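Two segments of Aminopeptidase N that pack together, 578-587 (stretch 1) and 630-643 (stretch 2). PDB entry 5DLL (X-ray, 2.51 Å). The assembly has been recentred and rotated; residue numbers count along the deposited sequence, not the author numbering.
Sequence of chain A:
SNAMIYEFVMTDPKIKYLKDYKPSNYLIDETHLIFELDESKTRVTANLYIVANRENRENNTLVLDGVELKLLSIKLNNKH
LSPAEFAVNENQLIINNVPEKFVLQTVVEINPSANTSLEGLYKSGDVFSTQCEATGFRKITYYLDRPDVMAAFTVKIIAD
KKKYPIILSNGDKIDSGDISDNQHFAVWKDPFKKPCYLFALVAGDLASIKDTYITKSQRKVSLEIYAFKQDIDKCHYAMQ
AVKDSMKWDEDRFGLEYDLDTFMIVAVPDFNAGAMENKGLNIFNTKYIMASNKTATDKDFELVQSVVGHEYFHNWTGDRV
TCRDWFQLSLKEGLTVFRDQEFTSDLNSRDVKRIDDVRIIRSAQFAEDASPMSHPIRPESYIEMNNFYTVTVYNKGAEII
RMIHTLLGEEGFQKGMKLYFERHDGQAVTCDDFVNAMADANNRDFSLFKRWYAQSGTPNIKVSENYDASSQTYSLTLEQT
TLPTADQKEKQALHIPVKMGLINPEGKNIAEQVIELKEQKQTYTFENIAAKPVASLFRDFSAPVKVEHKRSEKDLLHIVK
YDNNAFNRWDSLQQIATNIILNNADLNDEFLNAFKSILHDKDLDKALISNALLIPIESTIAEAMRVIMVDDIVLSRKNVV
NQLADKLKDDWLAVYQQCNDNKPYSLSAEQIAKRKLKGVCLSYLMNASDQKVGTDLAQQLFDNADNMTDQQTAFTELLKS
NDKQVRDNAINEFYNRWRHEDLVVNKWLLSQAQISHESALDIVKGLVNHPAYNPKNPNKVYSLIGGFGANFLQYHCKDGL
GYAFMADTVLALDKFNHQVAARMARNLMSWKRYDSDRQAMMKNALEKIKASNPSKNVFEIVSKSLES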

# COMPACT_ATOMS: atom_id res chain seq x y z
N ASN A 578 8.45 27.14 4.30
CA ASN A 578 8.36 28.39 5.07
C ASN A 578 8.68 29.63 4.24
O ASN A 578 8.17 30.72 4.52
N ILE A 579 9.51 29.47 3.21
CA ILE A 579 9.76 30.53 2.23
C ILE A 579 8.49 30.88 1.46
O ILE A 579 8.19 32.05 1.23
N ILE A 580 7.75 29.85 1.07
CA ILE A 580 6.55 30.01 0.24
C ILE A 580 5.45 30.75 1.00
O ILE A 580 4.84 31.68 0.47
N LEU A 581 5.22 30.33 2.25
CA LEU A 581 4.14 30.90 3.07
C LEU A 581 4.39 32.37 3.42
O LEU A 581 3.44 33.14 3.55
N ASN A 582 5.65 32.75 3.56
CA ASN A 582 6.02 34.15 3.79
C ASN A 582 6.03 34.98 2.51
O ASN A 582 6.35 36.17 2.55
N ASN A 583 5.68 34.37 1.37
CA ASN A 583 5.77 35.03 0.06
C ASN A 583 7.17 35.63 -0.15
O ASN A 583 7.33 36.68 -0.77
N ALA A 584 8.18 34.93 0.37
CA ALA A 584 9.53 35.47 0.47
C ALA A 584 10.34 35.21 -0.79
O ALA A 584 10.10 34.24 -1.51
N ASP A 585 11.31 36.10 -1.04
CA ASP A 585 12.29 35.89 -2.10
C ASP A 585 13.30 34.85 -1.65
O ASP A 585 13.34 34.46 -0.48
N LEU A 586 14.12 34.39 -2.59
CA LEU A 586 15.02 33.28 -2.35
C LEU A 586 16.34 33.74 -1.71
O LEU A 586 17.03 34.62 -2.24
N ASN A 587 16.68 33.13 -0.58
CA ASN A 587 17.87 33.49 0.19
C ASN A 587 19.16 33.14 -0.57
O ASN A 587 19.19 32.22 -1.38
N ASP A 630 -4.61 30.73 -4.20
CA ASP A 630 -3.87 31.60 -5.10
C ASP A 630 -2.56 32.12 -4.49
O ASP A 630 -1.59 32.32 -5.21
N ASP A 631 -2.54 32.33 -3.17
CA ASP A 631 -1.30 32.67 -2.46
C ASP A 631 -0.25 31.58 -2.68
O ASP A 631 0.90 31.87 -3.02
N ILE A 632 -0.66 30.32 -2.51
CA ILE A 632 0.23 29.19 -2.68
C ILE A 632 0.82 29.13 -4.10
O ILE A 632 2.03 29.19 -4.26
N VAL A 633 -0.04 29.03 -5.12
CA VAL A 633 0.44 28.83 -6.49
C VAL A 633 1.40 29.93 -6.96
O VAL A 633 2.43 29.63 -7.54
N LEU A 634 1.07 31.19 -6.68
CA LEU A 634 1.87 32.31 -7.16
C LEU A 634 3.24 32.36 -6.48
O LEU A 634 4.26 32.67 -7.11
N SER A 635 3.26 32.04 -5.18
CA SER A 635 4.50 32.04 -4.40
C SER A 635 5.42 30.89 -4.81
O SER A 635 6.64 31.06 -4.84
N ARG A 636 4.85 29.73 -5.10
CA ARG A 636 5.62 28.56 -5.55
C ARG A 636 6.14 28.74 -6.97
O ARG A 636 7.26 28.34 -7.28
N LYS A 637 5.33 29.34 -7.83
CA LYS A 637 5.75 29.64 -9.19
C LYS A 637 6.94 30.59 -9.15
O LYS A 637 7.87 30.46 -9.94
N ASN A 638 6.92 31.52 -8.19
CA ASN A 638 7.98 32.52 -8.03
C ASN A 638 9.32 31.91 -7.66
O ASN A 638 10.32 32.19 -8.31
N VAL A 639 9.35 31.08 -6.62
CA VAL A 639 10.61 30.46 -6.19
C VAL A 639 11.13 29.44 -7.19
O VAL A 639 12.34 29.36 -7.42
N VAL A 640 10.23 28.67 -7.80
CA VAL A 640 10.62 27.68 -8.80
C VAL A 640 11.21 28.37 -10.03
O VAL A 640 12.18 27.88 -10.60
N ASN A 641 10.64 29.51 -10.40
CA ASN A 641 11.18 30.32 -11.50
C ASN A 641 12.57 30.90 -11.19
O ASN A 641 13.42 30.98 -12.07
N GLN A 642 12.79 31.31 -9.94
CA GLN A 642 14.08 31.85 -9.53
C GLN A 642 15.18 30.79 -9.62
O GLN A 642 16.21 31.02 -10.26
N LEU A 643 14.96 29.64 -9.00
CA LEU A 643 15.92 28.53 -9.05
C LEU A 643 16.24 28.12 -10.48
O LEU A 643 17.39 27.85 -10.82

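The contact sets the end of one helix, and the loop that follows it, against a continuous helix whose facing side repeats every three to four residues: Ser635, Asn638, Val639 and Gln642 all point their CA-to-CB bonds toward stretch 1. Ile580 is the knob. Its CA-to-CB bond runs sideways, but chi1 m with chi2 at -96°, between wells, carries the end inward among Ile632, Ser635, Arg636 and Val639. There Ile580 CD1 lies 3.4 Å from Arg636 CA and 3.5 Å from Val639 CG2. Arg636, all t through chi3, carries its guanidinium out of the contact to hydrogen-bond elsewhere in the structure, leaving its backbone and CB as a wall of the hole.

Ser635, chi1 t, donates from OG to Ile580 O at 2.7 Å. That carbonyl also accepts Asn583 N in the Schellman turn, so the helix's last turn and the serine meet at one acceptor, where the CA atoms of Ile580 and Ser635 are 5.5 Å apart.

Beyond the turn, Leu586 points toward the helix. The t, p rotamer brings Leu586 CD2 to 3.4 Å from Leu643 CD2 and Leu586 CD1 to 4.5 Å from Val639 CB. Val639, chi1 m, thus serves both halves: its CG1 also meets Ile579 CG2 at 3.9 Å. Gln642, m then t, reaches across to the loop, where its OE1 accepts a weak hydrogen bond from Leu586 N at 3.5 Å.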

# COMPACT_ATOMS: atom_id res chain seq x y z
CB ASN A 578 9.26 28.32 6.31
CG ASN A 578 8.77 27.30 7.33
OD1 ASN A 578 7.63 26.83 7.26
ND2 ASN A 578 9.64 26.96 8.28
CB ILE A 579 10.88 30.13 1.23
CG1 ILE A 579 12.25 30.11 1.93
CG2 ILE A 579 10.91 31.04 0.01
CD1 ILE A 579 12.85 31.47 2.20
CB ILE A 580 6.01 28.64 -0.24
CG1 ILE A 580 7.08 27.86 -1.03
CG2 ILE A 580 4.72 28.82 -1.05
CD1 ILE A 580 7.02 27.99 -2.53
CB LEU A 581 3.95 30.08 4.36
CG LEU A 581 3.58 28.61 4.19
CD1 LEU A 581 3.45 27.95 5.56
CD2 LEU A 581 2.29 28.44 3.39
CB ASN A 582 7.39 34.24 4.47
CG ASN A 582 7.46 33.47 5.78
OD1 ASN A 582 8.49 32.86 6.10
ND2 ASN A 582 6.37 33.47 6.54
CB ASN A 583 4.69 36.10 -0.10
CG ASN A 583 3.28 35.52 -0.12
OD1 ASN A 583 2.48 35.76 0.79
ND2 ASN A 583 2.97 34.76 -1.16
CB ALA A 584 10.24 34.87 1.68
CB ASP A 585 13.01 37.20 -2.45
CG ASP A 585 12.13 38.17 -3.23
OD1 ASP A 585 11.24 37.71 -3.99
OD2 ASP A 585 12.33 39.39 -3.10
CB LEU A 586 15.29 32.54 -3.67
CG LEU A 586 15.63 31.05 -3.60
CD1 LEU A 586 14.56 30.27 -2.85
CD2 LEU A 586 15.81 30.52 -5.01
CB ASN A 587 17.82 32.76 1.55
CG ASN A 587 18.78 33.35 2.57
OD1 ASN A 587 19.78 33.98 2.23
ND2 ASN A 587 18.48 33.12 3.84
CB ASP A 630 -4.74 32.77 -5.58
CG ASP A 630 -5.89 32.31 -6.46
OD1 ASP A 630 -5.65 31.57 -7.44
OD2 ASP A 630 -7.05 32.71 -6.18
CB ASP A 631 -1.55 32.82 -0.95
CG ASP A 631 -2.06 34.20 -0.57
OD1 ASP A 631 -3.23 34.51 -0.86
OD2 ASP A 631 -1.28 34.96 0.05
CB ILE A 632 -0.46 27.85 -2.31
CG1 ILE A 632 -0.66 27.77 -0.80
CG2 ILE A 632 0.35 26.65 -2.79
CD1 ILE A 632 -1.55 26.63 -0.35
CB VAL A 633 -0.70 28.64 -7.54
CG1 VAL A 633 -1.58 27.45 -7.19
CG2 VAL A 633 -1.52 29.91 -7.71
CB LEU A 634 1.13 33.64 -6.95
CG LEU A 634 -0.19 33.80 -7.71
CD1 LEU A 634 -0.97 35.02 -7.21
CD2 LEU A 634 0.04 33.89 -9.21
CB SER A 635 4.16 31.95 -2.92
OG SER A 635 5.33 31.97 -2.13
CB ARG A 636 4.79 27.28 -5.47
CG ARG A 636 5.59 26.01 -5.74
CD ARG A 636 4.72 24.76 -5.67
NE ARG A 636 5.50 23.53 -5.88
CZ ARG A 636 5.88 23.06 -7.07
NH1 ARG A 636 5.58 23.70 -8.20
NH2 ARG A 636 6.57 21.92 -7.13
CB LYS A 637 4.59 30.25 -9.98
CG LYS A 637 4.81 30.33 -11.48
CD LYS A 637 3.53 30.75 -12.19
CE LYS A 637 3.77 31.08 -13.65
NZ LYS A 637 4.34 29.93 -14.41
CB ASN A 638 7.58 33.56 -6.98
CG ASN A 638 8.56 34.72 -6.91
OD1 ASN A 638 9.01 35.22 -7.94
ND2 ASN A 638 8.88 35.15 -5.70
CB VAL A 639 10.53 29.82 -4.78
CG1 VAL A 639 10.01 30.83 -3.76
CG2 VAL A 639 9.68 28.56 -4.78
CB VAL A 640 9.43 26.74 -9.18
CG1 VAL A 640 9.67 26.04 -10.51
CG2 VAL A 640 9.20 25.72 -8.07
CB ASN A 641 10.22 31.45 -11.87
CG ASN A 641 10.88 32.51 -12.75
OD1 ASN A 641 11.25 33.58 -12.27
ND2 ASN A 641 11.06 32.19 -14.02
CB GLN A 642 14.01 32.44 -8.12
CG GLN A 642 13.32 33.80 -8.07
CD GLN A 642 13.46 34.50 -6.72
OE1 GLN A 642 14.48 34.36 -6.04
NE2 GLN A 642 12.44 35.27 -6.35
CB LEU A 643 15.36 27.31 -8.31
CG LEU A 643 15.19 27.44 -6.80
CD1 LEU A 643 14.24 26.37 -6.29
CD2 LEU A 643 16.53 27.36 -6.09